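Local coordinates for probable membrane transporter protein MamO (Magnetospirillum magneticum, PDB 5HMA) that promotes magnetite nucleation in magnetosomes, binding transition metal ions through a protease-like domain that is probably not proteolytic itself, and activates the MamE protease, at residues V49-T54 and R58-Q63; P45-Q50 and A74-Q79; V10-G15 and H39-L44. All blocks are in the same frame, centred on the assembly; numbering follows the deposited sequence.

Contact 1. Residues V49-T54 and R58-Q63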
ATOM      1  N   VAL A  49      -1.580 -13.034  -0.408  1.00 46.17           N
ATOM      2  CA  VAL A  49      -1.396 -11.890  -1.277  1.00 44.45           C
ATOM      3  C   VAL A  49      -1.895 -12.252  -2.664  1.00 44.93           C
ATOM      4  O   VAL A  49      -1.598 -13.338  -3.164  1.00 45.31           O
ATOM      5  CB  VAL A  49       0.077 -11.449  -1.309  1.00 45.87           C
ATOM      6  CG1 VAL A  49       0.288 -10.353  -2.394  1.00 41.24           C
ATOM      7  CG2 VAL A  49       0.490 -10.952   0.072  1.00 35.10           C
ATOM      8  N   GLN A  50      -2.652 -11.352  -3.279  1.00 41.01           N
ATOM      9  CA  GLN A  50      -3.220 -11.628  -4.589  1.00 56.08           C
ATOM     10  C   GLN A  50      -2.520 -10.793  -5.646  1.00 45.80           C
ATOM     11  O   GLN A  50      -2.507  -9.563  -5.574  1.00 39.10           O
ATOM     12  CB  GLN A  50      -4.731 -11.369  -4.584  1.00 43.70           C
ATOM     13  CG  GLN A  50      -5.380 -11.928  -3.307  1.00 63.75           C
ATOM     14  CD  GLN A  50      -6.734 -12.570  -3.540  1.00 71.43           C
ATOM     15  OE1 GLN A  50      -7.230 -12.636  -4.674  1.00 60.33           O
ATOM     16  NE2 GLN A  50      -7.345 -13.050  -2.457  1.00 61.19           N
ATOM     17  N   VAL A  51      -1.937 -11.484  -6.618  1.00 41.57           N
ATOM     18  CA  VAL A  51      -1.058 -10.887  -7.612  1.00 41.37           C
ATOM     19  C   VAL A  51      -1.672 -11.052  -8.984  1.00 43.99           C
ATOM     20  O   VAL A  51      -2.122 -12.141  -9.339  1.00 46.46           O
ATOM     21  CB  VAL A  51       0.351 -11.537  -7.563  1.00 44.84           C
ATOM     22  CG1 VAL A  51       1.281 -10.932  -8.640  1.00 37.64           C
ATOM     23  CG2 VAL A  51       0.955 -11.428  -6.139  1.00 39.62           C
ATOM     24  N   ALA A  52      -1.701  -9.965  -9.753  1.00 37.79           N
ATOM     25  CA  ALA A  52      -2.226 -10.000 -11.113  1.00 38.06           C
ATOM     26  C   ALA A  52      -1.199 -10.604 -12.055  1.00 48.15           C
ATOM     27  O   ALA A  52      -0.010 -10.271 -11.994  1.00 44.72           O
ATOM     28  CB  ALA A  52      -2.614  -8.576 -11.588  1.00 37.26           C
ATOM     29  N   THR A  53      -1.645 -11.505 -12.922  1.00 43.51           N
ATOM     30  CA  THR A  53      -0.764 -12.056 -13.943  1.00 40.97           C
ATOM     31  C   THR A  53      -1.524 -12.075 -15.256  1.00 48.95           C
ATOM     32  O   THR A  53      -2.738 -11.906 -15.275  1.00 47.69           O
ATOM     33  CB  THR A  53      -0.279 -13.497 -13.614  1.00 41.31           C
ATOM     34  OG1 THR A  53      -1.292 -14.434 -13.994  1.00 49.99           O
ATOM     35  CG2 THR A  53       0.037 -13.653 -12.127  1.00 36.51           C
ATOM     36  N   THR A  54      -0.818 -12.308 -16.352  1.00 45.42           N
ATOM     37  CA  THR A  54      -1.453 -12.453 -17.643  1.00 52.91           C
ATOM     38  C   THR A  54      -2.386 -13.687 -17.684  1.00 61.97           C
ATOM     39  O   THR A  54      -3.234 -13.807 -18.572  1.00 62.91           O
ATOM     40  CB  THR A  54      -0.387 -12.557 -18.762  1.00 55.15           C
ATOM     41  OG1 THR A  54       0.577 -13.541 -18.390  1.00 57.27           O
ATOM     42  CG2 THR A  54       0.330 -11.224 -18.951  1.00 51.68           C
ATOM     43  N   ARG A  58      -3.073 -14.780  -9.150  1.00 46.23           N
ATOM     44  CA  ARG A  58      -2.381 -15.834  -8.417  1.00 45.23           C
ATOM     45  C   ARG A  58      -2.228 -15.453  -6.949  1.00 50.35           C
ATOM     46  O   ARG A  58      -1.975 -14.291  -6.620  1.00 45.06           O
ATOM     47  CB  ARG A  58      -1.012 -16.126  -9.037  1.00 51.85           C
ATOM     48  CG  ARG A  58      -1.130 -16.923 -10.324  1.00 62.64           C
ATOM     49  CD  ARG A  58       0.176 -17.568 -10.730  1.00 73.90           C
ATOM     50  NE  ARG A  58       0.751 -18.395  -9.674  1.00 64.29           N
ATOM     51  CZ  ARG A  58       1.951 -18.958  -9.768  1.00 61.94           C
ATOM     52  NH1 ARG A  58       2.671 -18.770 -10.865  1.00 69.87           N
ATOM     53  NH2 ARG A  58       2.435 -19.701  -8.779  1.00 62.11           N
ATOM     54  N   ARG A  59      -2.391 -16.427  -6.064  1.00 46.80           N
ATOM     55  CA  ARG A  59      -2.312 -16.149  -4.636  1.00 49.54           C
ATOM     56  C   ARG A  59      -1.056 -16.739  -4.047  1.00 49.74           C
ATOM     57  O   ARG A  59      -0.629 -17.822  -4.430  1.00 51.04           O
ATOM     58  CB  ARG A  59      -3.547 -16.684  -3.914  1.00 49.28           C
ATOM     59  CG  ARG A  59      -4.785 -15.918  -4.329  1.00 62.24           C
ATOM     60  CD  ARG A  59      -6.018 -16.427  -3.663  1.00 69.60           C
ATOM     61  NE  ARG A  59      -6.061 -16.106  -2.243  1.00 71.08           N
ATOM     62  CZ  ARG A  59      -7.084 -16.429  -1.459  1.00 69.36           C
ATOM     63  NH1 ARG A  59      -8.124 -17.069  -1.985  1.00 72.93           N
ATOM     64  NH2 ARG A  59      -7.072 -16.119  -0.167  1.00 64.87           N
ATOM     65  N   PHE A  60      -0.454 -16.012  -3.119  1.00 43.54           N
ATOM     66  CA  PHE A  60       0.728 -16.502  -2.418  1.00 46.82           C
ATOM     67  C   PHE A  60       0.552 -16.243  -0.938  1.00 50.88           C
ATOM     68  O   PHE A  60       0.142 -15.141  -0.551  1.00 46.14           O
ATOM     69  CB  PHE A  60       2.003 -15.807  -2.915  1.00 49.43           C
ATOM     70  CG  PHE A  60       2.215 -15.915  -4.395  1.00 44.91           C
ATOM     71  CD1 PHE A  60       2.878 -17.011  -4.933  1.00 46.65           C
ATOM     72  CD2 PHE A  60       1.720 -14.939  -5.253  1.00 47.62           C
ATOM     73  CE1 PHE A  60       3.069 -17.124  -6.303  1.00 48.45           C
ATOM     74  CE2 PHE A  60       1.904 -15.042  -6.625  1.00 45.62           C
ATOM     75  CZ  PHE A  60       2.582 -16.134  -7.152  1.00 50.63           C
ATOM     76  N   PRO A  61       0.845 -17.251  -0.107  1.00 50.83           N
ATOM     77  CA  PRO A  61       0.857 -17.011   1.341  1.00 51.72           C
ATOM     78  C   PRO A  61       1.949 -16.000   1.718  1.00 55.83           C
ATOM     79  O   PRO A  61       2.988 -15.915   1.058  1.00 54.79           O
ATOM     80  CB  PRO A  61       1.137 -18.402   1.948  1.00 45.14           C
ATOM     81  CG  PRO A  61       1.615 -19.254   0.821  1.00 49.02           C
ATOM     82  CD  PRO A  61       1.181 -18.643  -0.470  1.00 48.20           C
ATOM     83  N   ALA A  62       1.712 -15.215   2.758  1.00 45.46           N
ATOM     84  CA  ALA A  62       2.713 -14.258   3.186  1.00 48.61           C
ATOM     85  C   ALA A  62       2.836 -14.268   4.694  1.00 49.42           C
ATOM     86  O   ALA A  62       1.864 -14.516   5.404  1.00 55.77           O
ATOM     87  CB  ALA A  62       2.373 -12.861   2.685  1.00 45.13           C
ATOM     88  N   GLN A  63       4.052 -14.031   5.171  1.00 47.31           N
ATOM     89  CA  GLN A  63       4.305 -13.862   6.591  1.00 59.87           C
ATOM     90  C   GLN A  63       4.674 -12.414   6.838  1.00 59.50           C
ATOM     91  O   GLN A  63       5.229 -11.747   5.961  1.00 57.13           O
ATOM     92  CB  GLN A  63       5.432 -14.786   7.080  1.00 69.05           C
ATOM     93  CG  GLN A  63       5.216 -16.276   6.804  1.00 86.32           C
ATOM     94  CD  GLN A  63       3.969 -16.828   7.469  1.00101.76           C
ATOM     95  OE1 GLN A  63       3.709 -16.566   8.647  1.00105.10           O
ATOM     96  NE2 GLN A  63       3.184 -17.595   6.713  1.00105.54           N
TER

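Contact 2. Residues P45-Q50 and A74-Q79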
ATOM      1  N   PRO A  45      -5.639 -14.413  10.739  1.00 64.34           N
ATOM      2  CA  PRO A  45      -5.005 -15.673  11.155  1.00 72.23           C
ATOM      3  C   PRO A  45      -3.933 -16.126  10.162  1.00 74.31           C
ATOM      4  O   PRO A  45      -2.932 -16.724  10.550  1.00 77.25           O
ATOM      5  CB  PRO A  45      -6.169 -16.676  11.182  1.00 62.94           C
ATOM      6  CG  PRO A  45      -7.412 -15.851  11.146  1.00 71.44           C
ATOM      7  CD  PRO A  45      -7.065 -14.590  10.415  1.00 62.61           C
ATOM      8  N   GLU A  46      -4.159 -15.835   8.884  1.00 63.40           N
ATOM      9  CA  GLU A  46      -3.198 -16.151   7.833  1.00 65.19           C
ATOM     10  C   GLU A  46      -3.323 -15.092   6.744  1.00 63.96           C
ATOM     11  O   GLU A  46      -4.391 -14.526   6.544  1.00 62.11           O
ATOM     12  CB  GLU A  46      -3.438 -17.557   7.274  1.00 58.75           C
ATOM     13  CG  GLU A  46      -4.893 -18.000   7.364  1.00 95.24           C
ATOM     14  CD  GLU A  46      -5.183 -19.284   6.596  1.00117.76           C
ATOM     15  OE1 GLU A  46      -4.217 -19.955   6.167  1.00120.33           O
ATOM     16  OE2 GLU A  46      -6.380 -19.620   6.418  1.00113.96           O
ATOM     17  N   ILE A  47      -2.231 -14.803   6.055  1.00 54.00           N
ATOM     18  CA  ILE A  47      -2.254 -13.748   5.059  1.00 51.69           C
ATOM     19  C   ILE A  47      -2.015 -14.317   3.676  1.00 51.16           C
ATOM     20  O   ILE A  47      -1.090 -15.105   3.461  1.00 51.11           O
ATOM     21  CB  ILE A  47      -1.220 -12.667   5.366  1.00 55.42           C
ATOM     22  CG1 ILE A  47      -1.497 -12.049   6.738  1.00 55.59           C
ATOM     23  CG2 ILE A  47      -1.248 -11.607   4.275  1.00 43.90           C
ATOM     24  CD1 ILE A  47      -0.297 -11.369   7.345  1.00 49.62           C
ATOM     25  N   SER A  48      -2.849 -13.914   2.731  1.00 41.75           N
ATOM     26  CA  SER A  48      -2.632 -14.307   1.354  1.00 49.52           C
ATOM     27  C   SER A  48      -2.535 -13.045   0.510  1.00 46.31           C
ATOM     28  O   SER A  48      -3.291 -12.093   0.703  1.00 51.79           O
ATOM     29  CB  SER A  48      -3.754 -15.227   0.860  1.00 43.24           C
ATOM     30  OG  SER A  48      -3.564 -15.569  -0.503  1.00 50.46           O
ATOM     31  N   VAL A  49      -1.580 -13.034  -0.408  1.00 46.17           N
ATOM     32  CA  VAL A  49      -1.396 -11.890  -1.277  1.00 44.45           C
ATOM     33  C   VAL A  49      -1.895 -12.252  -2.664  1.00 44.93           C
ATOM     34  O   VAL A  49      -1.598 -13.338  -3.164  1.00 45.31           O
ATOM     35  CB  VAL A  49       0.077 -11.449  -1.309  1.00 45.87           C
ATOM     36  CG1 VAL A  49       0.288 -10.353  -2.394  1.00 41.24           C
ATOM     37  CG2 VAL A  49       0.490 -10.952   0.072  1.00 35.10           C
ATOM     38  N   GLN A  50      -2.652 -11.352  -3.279  1.00 41.01           N
ATOM     39  CA  GLN A  50      -3.220 -11.628  -4.589  1.00 56.08           C
ATOM     40  C   GLN A  50      -2.520 -10.793  -5.646  1.00 45.80           C
ATOM     41  O   GLN A  50      -2.507  -9.563  -5.574  1.00 39.10           O
ATOM     42  CB  GLN A  50      -4.731 -11.369  -4.584  1.00 43.70           C
ATOM     43  CG  GLN A  50      -5.380 -11.928  -3.307  1.00 63.75           C
ATOM     44  CD  GLN A  50      -6.734 -12.570  -3.540  1.00 71.43           C
ATOM     45  OE1 GLN A  50      -7.230 -12.636  -4.674  1.00 60.33           O
ATOM     46  NE2 GLN A  50      -7.345 -13.050  -2.457  1.00 61.19           N
ATOM     47  N   ALA A  74       3.213  -2.646   7.647  1.00 55.42           N
ATOM     48  CA  ALA A  74       3.732  -4.000   7.791  1.00 53.95           C
ATOM     49  C   ALA A  74       4.520  -4.381   6.543  1.00 54.69           C
ATOM     50  O   ALA A  74       4.111  -4.073   5.411  1.00 53.12           O
ATOM     51  CB  ALA A  74       2.596  -4.996   8.021  1.00 42.65           C
ATOM     52  N   LEU A  75       5.657  -5.033   6.762  1.00 47.51           N
ATOM     53  CA  LEU A  75       6.450  -5.631   5.690  1.00 55.51           C
ATOM     54  C   LEU A  75       6.126  -7.114   5.635  1.00 49.81           C
ATOM     55  O   LEU A  75       6.332  -7.830   6.611  1.00 49.60           O
ATOM     56  CB  LEU A  75       7.957  -5.436   5.922  1.00 52.07           C
ATOM     57  CG  LEU A  75       8.855  -6.109   4.873  1.00 55.42           C
ATOM     58  CD1 LEU A  75       8.666  -5.428   3.532  1.00 51.57           C
ATOM     59  CD2 LEU A  75      10.340  -6.121   5.292  1.00 53.86           C
ATOM     60  N   LEU A  76       5.614  -7.564   4.499  1.00 48.26           N
ATOM     61  CA  LEU A  76       5.284  -8.969   4.309  1.00 48.87           C
ATOM     62  C   LEU A  76       6.300  -9.616   3.380  1.00 51.17           C
ATOM     63  O   LEU A  76       6.923  -8.947   2.550  1.00 51.18           O
ATOM     64  CB  LEU A  76       3.875  -9.127   3.713  1.00 44.12           C
ATOM     65  CG  LEU A  76       2.699  -8.348   4.303  1.00 50.10           C
ATOM     66  CD1 LEU A  76       1.411  -8.728   3.575  1.00 46.26           C
ATOM     67  CD2 LEU A  76       2.575  -8.609   5.792  1.00 46.64           C
ATOM     68  N   LYS A  77       6.446 -10.927   3.505  1.00 49.15           N
ATOM     69  CA  LYS A  77       7.226 -11.691   2.547  1.00 51.78           C
ATOM     70  C   LYS A  77       6.358 -12.818   1.992  1.00 54.91           C
ATOM     71  O   LYS A  77       5.867 -13.654   2.742  1.00 53.26           O
ATOM     72  CB  LYS A  77       8.496 -12.240   3.202  1.00 62.87           C
ATOM     73  CG  LYS A  77       9.237 -13.312   2.416  1.00 67.20           C
ATOM     74  CD  LYS A  77       9.975 -12.733   1.218  1.00 72.64           C
ATOM     75  CE  LYS A  77      11.012 -13.733   0.688  1.00 63.57           C
ATOM     76  NZ  LYS A  77      10.375 -14.855  -0.054  1.00 64.62           N
ATOM     77  N   MET A  78       6.146 -12.825   0.683  1.00 51.25           N
ATOM     78  CA  MET A  78       5.450 -13.934   0.048  1.00 46.74           C
ATOM     79  C   MET A  78       6.319 -15.194   0.084  1.00 55.22           C
ATOM     80  O   MET A  78       7.535 -15.136  -0.156  1.00 51.63           O
ATOM     81  CB  MET A  78       5.072 -13.567  -1.385  1.00 41.40           C
ATOM     82  CG  MET A  78       4.043 -12.445  -1.464  1.00 41.53           C
ATOM     83  SD  MET A  78       3.400 -12.078  -3.126  1.00 47.69           S
ATOM     84  CE  MET A  78       4.685 -10.987  -3.769  1.00 49.30           C
ATOM     85  N   GLN A  79       5.701 -16.323   0.420  1.00 44.94           N
ATOM     86  CA  GLN A  79       6.389 -17.607   0.431  1.00 46.90           C
ATOM     87  C   GLN A  79       6.271 -18.223  -0.953  1.00 52.77           C
ATOM     88  O   GLN A  79       5.260 -18.846  -1.271  1.00 53.88           O
ATOM     89  CB  GLN A  79       5.789 -18.556   1.474  1.00 50.35           C
ATOM     90  CG  GLN A  79       5.550 -17.911   2.819  1.00 67.89           C
ATOM     91  CD  GLN A  79       6.840 -17.545   3.506  1.00 71.07           C
ATOM     92  OE1 GLN A  79       7.175 -16.365   3.642  1.00 77.53           O
ATOM     93  NE2 GLN A  79       7.581 -18.557   3.941  1.00 62.74           N
TER

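Contact 3. Residues V10-G15 and H39-L44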
ATOM      1  N   VAL A  10      -0.848  -5.070  -5.352  1.00 39.49           N
ATOM      2  CA  VAL A  10      -1.434  -6.366  -4.996  1.00 45.36           C
ATOM      3  C   VAL A  10      -2.632  -6.197  -4.084  1.00 49.38           C
ATOM      4  O   VAL A  10      -2.832  -5.131  -3.487  1.00 43.76           O
ATOM      5  CB  VAL A  10      -0.409  -7.302  -4.308  1.00 43.86           C
ATOM      6  CG1 VAL A  10       0.738  -7.675  -5.250  1.00 36.94           C
ATOM      7  CG2 VAL A  10       0.110  -6.681  -2.997  1.00 38.38           C
ATOM      8  N   GLY A  11      -3.428  -7.258  -3.970  1.00 45.64           N
ATOM      9  CA  GLY A  11      -4.470  -7.305  -2.961  1.00 40.21           C
ATOM     10  C   GLY A  11      -3.945  -8.087  -1.760  1.00 46.98           C
ATOM     11  O   GLY A  11      -3.155  -9.017  -1.921  1.00 45.34           O
ATOM     12  N   VAL A  12      -4.383  -7.715  -0.561  1.00 40.36           N
ATOM     13  CA  VAL A  12      -4.009  -8.433   0.648  1.00 47.73           C
ATOM     14  C   VAL A  12      -5.268  -8.882   1.391  1.00 47.42           C
ATOM     15  O   VAL A  12      -6.223  -8.123   1.495  1.00 43.96           O
ATOM     16  CB  VAL A  12      -3.120  -7.550   1.558  1.00 53.55           C
ATOM     17  CG1 VAL A  12      -2.791  -8.284   2.830  1.00 52.09           C
ATOM     18  CG2 VAL A  12      -1.839  -7.131   0.820  1.00 45.07           C
ATOM     19  N   GLY A  13      -5.270 -10.108   1.917  1.00 46.13           N
ATOM     20  CA  GLY A  13      -6.406 -10.587   2.684  1.00 36.08           C
ATOM     21  C   GLY A  13      -6.114 -11.875   3.431  1.00 44.21           C
ATOM     22  O   GLY A  13      -4.955 -12.280   3.538  1.00 40.74           O
ATOM     23  N   GLY A  14      -7.164 -12.509   3.956  1.00 39.93           N
ATOM     24  CA  GLY A  14      -7.037 -13.749   4.704  1.00 40.34           C
ATOM     25  C   GLY A  14      -6.731 -14.916   3.781  1.00 46.45           C
ATOM     26  O   GLY A  14      -6.676 -14.748   2.567  1.00 43.69           O
ATOM     27  N   GLY A  15      -6.547 -16.103   4.343  1.00 42.59           N
ATOM     28  CA  GLY A  15      -6.172 -17.254   3.534  1.00 44.91           C
ATOM     29  C   GLY A  15      -7.300 -18.093   2.949  1.00 47.76           C
ATOM     30  O   GLY A  15      -7.029 -19.080   2.256  1.00 44.25           O
ATOM     31  N   HIS A  39      -2.841  -2.355  10.365  1.00 56.20           N
ATOM     32  CA  HIS A  39      -4.187  -2.668  10.866  1.00 56.57           C
ATOM     33  C   HIS A  39      -4.972  -3.578   9.912  1.00 62.86           C
ATOM     34  O   HIS A  39      -5.930  -4.222  10.319  1.00 57.05           O
ATOM     35  CB  HIS A  39      -4.989  -1.384  11.129  1.00 59.81           C
ATOM     36  CG  HIS A  39      -5.498  -0.709   9.887  1.00 66.90           C
ATOM     37  ND1 HIS A  39      -4.807   0.299   9.246  1.00 68.75           N
ATOM     38  CD2 HIS A  39      -6.639  -0.889   9.180  1.00 65.41           C
ATOM     39  CE1 HIS A  39      -5.497   0.704   8.195  1.00 64.51           C
ATOM     40  NE2 HIS A  39      -6.616   0.003   8.135  1.00 60.49           N
ATOM     41  N   SER A  40      -4.560  -3.648   8.651  1.00 55.46           N
ATOM     42  CA  SER A  40      -5.262  -4.480   7.679  1.00 51.20           C
ATOM     43  C   SER A  40      -4.934  -5.967   7.827  1.00 54.24           C
ATOM     44  O   SER A  40      -5.713  -6.822   7.406  1.00 58.53           O
ATOM     45  CB  SER A  40      -4.929  -4.031   6.248  1.00 46.02           C
ATOM     46  OG  SER A  40      -5.285  -2.683   6.047  1.00 61.20           O
ATOM     47  N   VAL A  41      -3.784  -6.284   8.411  1.00 55.53           N
ATOM     48  CA  VAL A  41      -3.347  -7.676   8.442  1.00 55.64           C
ATOM     49  C   VAL A  41      -3.155  -8.216   9.855  1.00 60.29           C
ATOM     50  O   VAL A  41      -3.133  -9.429  10.048  1.00 59.44           O
ATOM     51  CB  VAL A  41      -2.046  -7.860   7.643  1.00 58.51           C
ATOM     52  CG1 VAL A  41      -2.283  -7.543   6.187  1.00 56.81           C
ATOM     53  CG2 VAL A  41      -0.931  -6.984   8.224  1.00 52.60           C
ATOM     54  N   SER A  42      -3.025  -7.327  10.835  1.00 58.55           N
ATOM     55  CA  SER A  42      -2.588  -7.736  12.171  1.00 69.73           C
ATOM     56  C   SER A  42      -3.540  -8.710  12.872  1.00 77.68           C
ATOM     57  O   SER A  42      -3.158  -9.373  13.838  1.00 70.80           O
ATOM     58  CB  SER A  42      -2.387  -6.510  13.052  1.00 64.85           C
ATOM     59  OG  SER A  42      -3.608  -5.813  13.202  1.00 67.61           O
ATOM     60  N   LYS A  43      -4.777  -8.801  12.396  1.00 75.92           N
ATOM     61  CA  LYS A  43      -5.741  -9.675  13.054  1.00 70.12           C
ATOM     62  C   LYS A  43      -6.176 -10.830  12.150  1.00 67.89           C
ATOM     63  O   LYS A  43      -7.051 -11.617  12.519  1.00 74.37           O
ATOM     64  CB  LYS A  43      -6.947  -8.859  13.530  1.00 75.11           C
ATOM     65  CG  LYS A  43      -6.560  -7.788  14.560  1.00 85.83           C
ATOM     66  CD  LYS A  43      -7.771  -7.053  15.124  1.00 99.82           C
ATOM     67  CE  LYS A  43      -7.401  -6.212  16.351  1.00103.49           C
ATOM     68  NZ  LYS A  43      -6.323  -5.210  16.072  1.00 96.35           N
ATOM     69  N   LEU A  44      -5.546 -10.932  10.978  1.00 58.10           N
ATOM     70  CA  LEU A  44      -5.748 -12.070  10.069  1.00 64.77           C
ATOM     71  C   LEU A  44      -4.954 -13.277  10.539  1.00 61.33           C
ATOM     72  O   LEU A  44      -3.735 -13.190  10.691  1.00 64.76           O
ATOM     73  CB  LEU A  44      -5.320 -11.727   8.638  1.00 55.27           C
ATOM     74  CG  LEU A  44      -5.987 -10.533   7.961  1.00 61.08           C
ATOM     75  CD1 LEU A  44      -5.361 -10.286   6.601  1.00 52.21           C
ATOM     76  CD2 LEU A  44      -7.490 -10.766   7.834  1.00 59.92           C
TER

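Contact 1. Residues V49-T54 and R58-Q63
Arg-58 opens the pairing opposite Val-51 with two backbone hydrogen bonds, Arg-58 N to Val-51 O and Val-51 N to Arg-58 O, each 2.8 Å long. Its side chain passes obliquely over Thr-53, whose CG2 lies 3.9 Å from Arg-58 CG, then bends at chi3 (54°) so that its end leaves the partner strand and Phe-60 CZ lies over one face of its guanidinium, toward that group's rim. Thr-53 turns its hydroxyl elsewhere, to Gly-55 N and Gly-56 O.

Arg-59 faces Gln-50 in a non-hydrogen-bonded pair. The two side chains run side by side in the same direction, amide and guanidinium planes only 20° apart, with Gln-50 NE2 placed 3.3 Å above the guanidinium plane and toward its rim. Gln-50 NE2 and Arg-59 NE are both donors, so no hydrogen bond joins them; their protons go to other partners: Gln-50 NE2 to Ala-19 O, Arg-59 NE to Ser-48 OG and NH2 to Gly-16 O. These pairs build the antiparallel beta hairpin of strands 47-51 and 58-68, part of the N-terminal barrel of the trypsin-like fold.

Phe-60 returns to the opposite face of the sheet. Val-49 N donates to Phe-60 O at 2.7 Å, almost straight (175°), and Phe-60 N answers to Val-49 O at 2.9 Å. The ring meets Val-51 with its edge, Val-51 CG2 lying 3.7 Å from Phe-60 CD2, and Phe-84 packs against it edge-to-face. Further along, Ala-62 CB touches Val-49 CG2 at 3.7 Å, while the Ala-62 backbone bonds with Ile-47.

Contact 2. Residues P45-Q50 and A74-Q79
Strand 47-50, which presents Ile-47 and Val-49, crosses strand 74-78, which presents Leu-76 and Met-78, at 76°, with the axes approaching to 8.5 Å. No hydrogen bond joins the two; they are separated in the sheet by strand 58-68, which pairs with both, and the curl of the barrel turns their side chains against each other. The backbones come nearer at one end: the CA atoms of Val-49 and Met-78 are 7.3 Å apart, against 9.0 Å between those of Ile-47 and Leu-76.

At the closer end Met-78 reaches across Val-49 at about a right angle. With CG anti to the carbonyl carbon (chi1 -66°) and the chain extended at chi2, the sulfur is carried to the valine, where Met-78 SD lies 3.6 Å from Val-49 CG1; Met-78 CG follows near both Val-49 CB and CG2. Leu-76 works through a single methyl, its CD1 lying 4.0 Å from Ile-47 CG2 and 4.3 Å from Val-49 CG2, so that one branch bridges two residues of the facing strand. Lys-77, between them in sequence, points away and donates NZ to Met-78 O at 2.9 Å and to Asn-31 O.

Replacing Met-78 with an alanine would probably open a gap beside Val-49, stripping its CG1 of the sulfur that packs on it. All four touching residues are buried and meet through carbon and sulfur alone, so the direct contact between the two strands rests on apolar packing in the barrel interior, while their hydrogen bonds run through strand 58-68.

Contact 3. Residues V10-G15 and H39-L44
Val-12 and Val-41 meet through one methyl each, Val-12 CG1 lying 3.5 Å from Val-41 CG1, tighter than ordinary van der Waals contact. On Val-12 this is the branch opposite the backbone N (chi1 178°), whereas Val-41 offers the branch opposite its carbonyl carbon. The second point of contact is Leu-44, which sets a side-chain methyl against main chain: its CD1 lies 3.6 Å from Gly-13 C and 3.9 Å from Gly-14 N, resting on the peptide unit that joins the two glycines. The straight chi2 of 176° carries CD1 out to that unit. A beta carbon would fit at Gly-14 as far as Leu-44 is concerned, so this leucine does not by itself demand a glycine there.

A type I beta turn from Val-41 to Leu-44 brings both residues to the same strand, closed by the hydrogen bond from Leu-44 N to Val-41 O at 3.0 Å. Ahead of the turn, Ser-40 OG bonds to Thr-37 OG1, and His-39 ND1 bonds to Asp-72 OD2. That histidine-aspartate pair, with the histidine on a short helix after a barrel strand, resembles two members of the catalytic triad of trypsin-like proteases, although the domain is an inactive protease.

Strand 9-13 is held on one flank by strand 47-51, Gly-13 bonding to Ser-48, and on the other by strand 23-29 through Val-12 and Ala-23. Ile-47 and Thr-36 touch both valines, and the short helix 38-41 is thereby packed against strands 9-13, 33-37 and 47-51.

From the N terminus, contact 3 comes first: strand 9-13 meets the helix 38-41 and its following turn, closing a loop that holds strands 23-29 and 33-37. It is complete before the other two begin, and helix 38-41 leads through a turn and a short loop into strand 47-51. From there contact 1 closes the tight hairpin to strand 58-68, and contact 2 spans a wider loop to strand 73-78 that contains the hairpin's return strand. Contacts 1 and 2 share Val-49 and Gln-50. Probable hydrogen bonds from Gln-50 N to Gly-11 O and from Gln-79 N to Pro-61 O tie the three together within one closed six-stranded barrel.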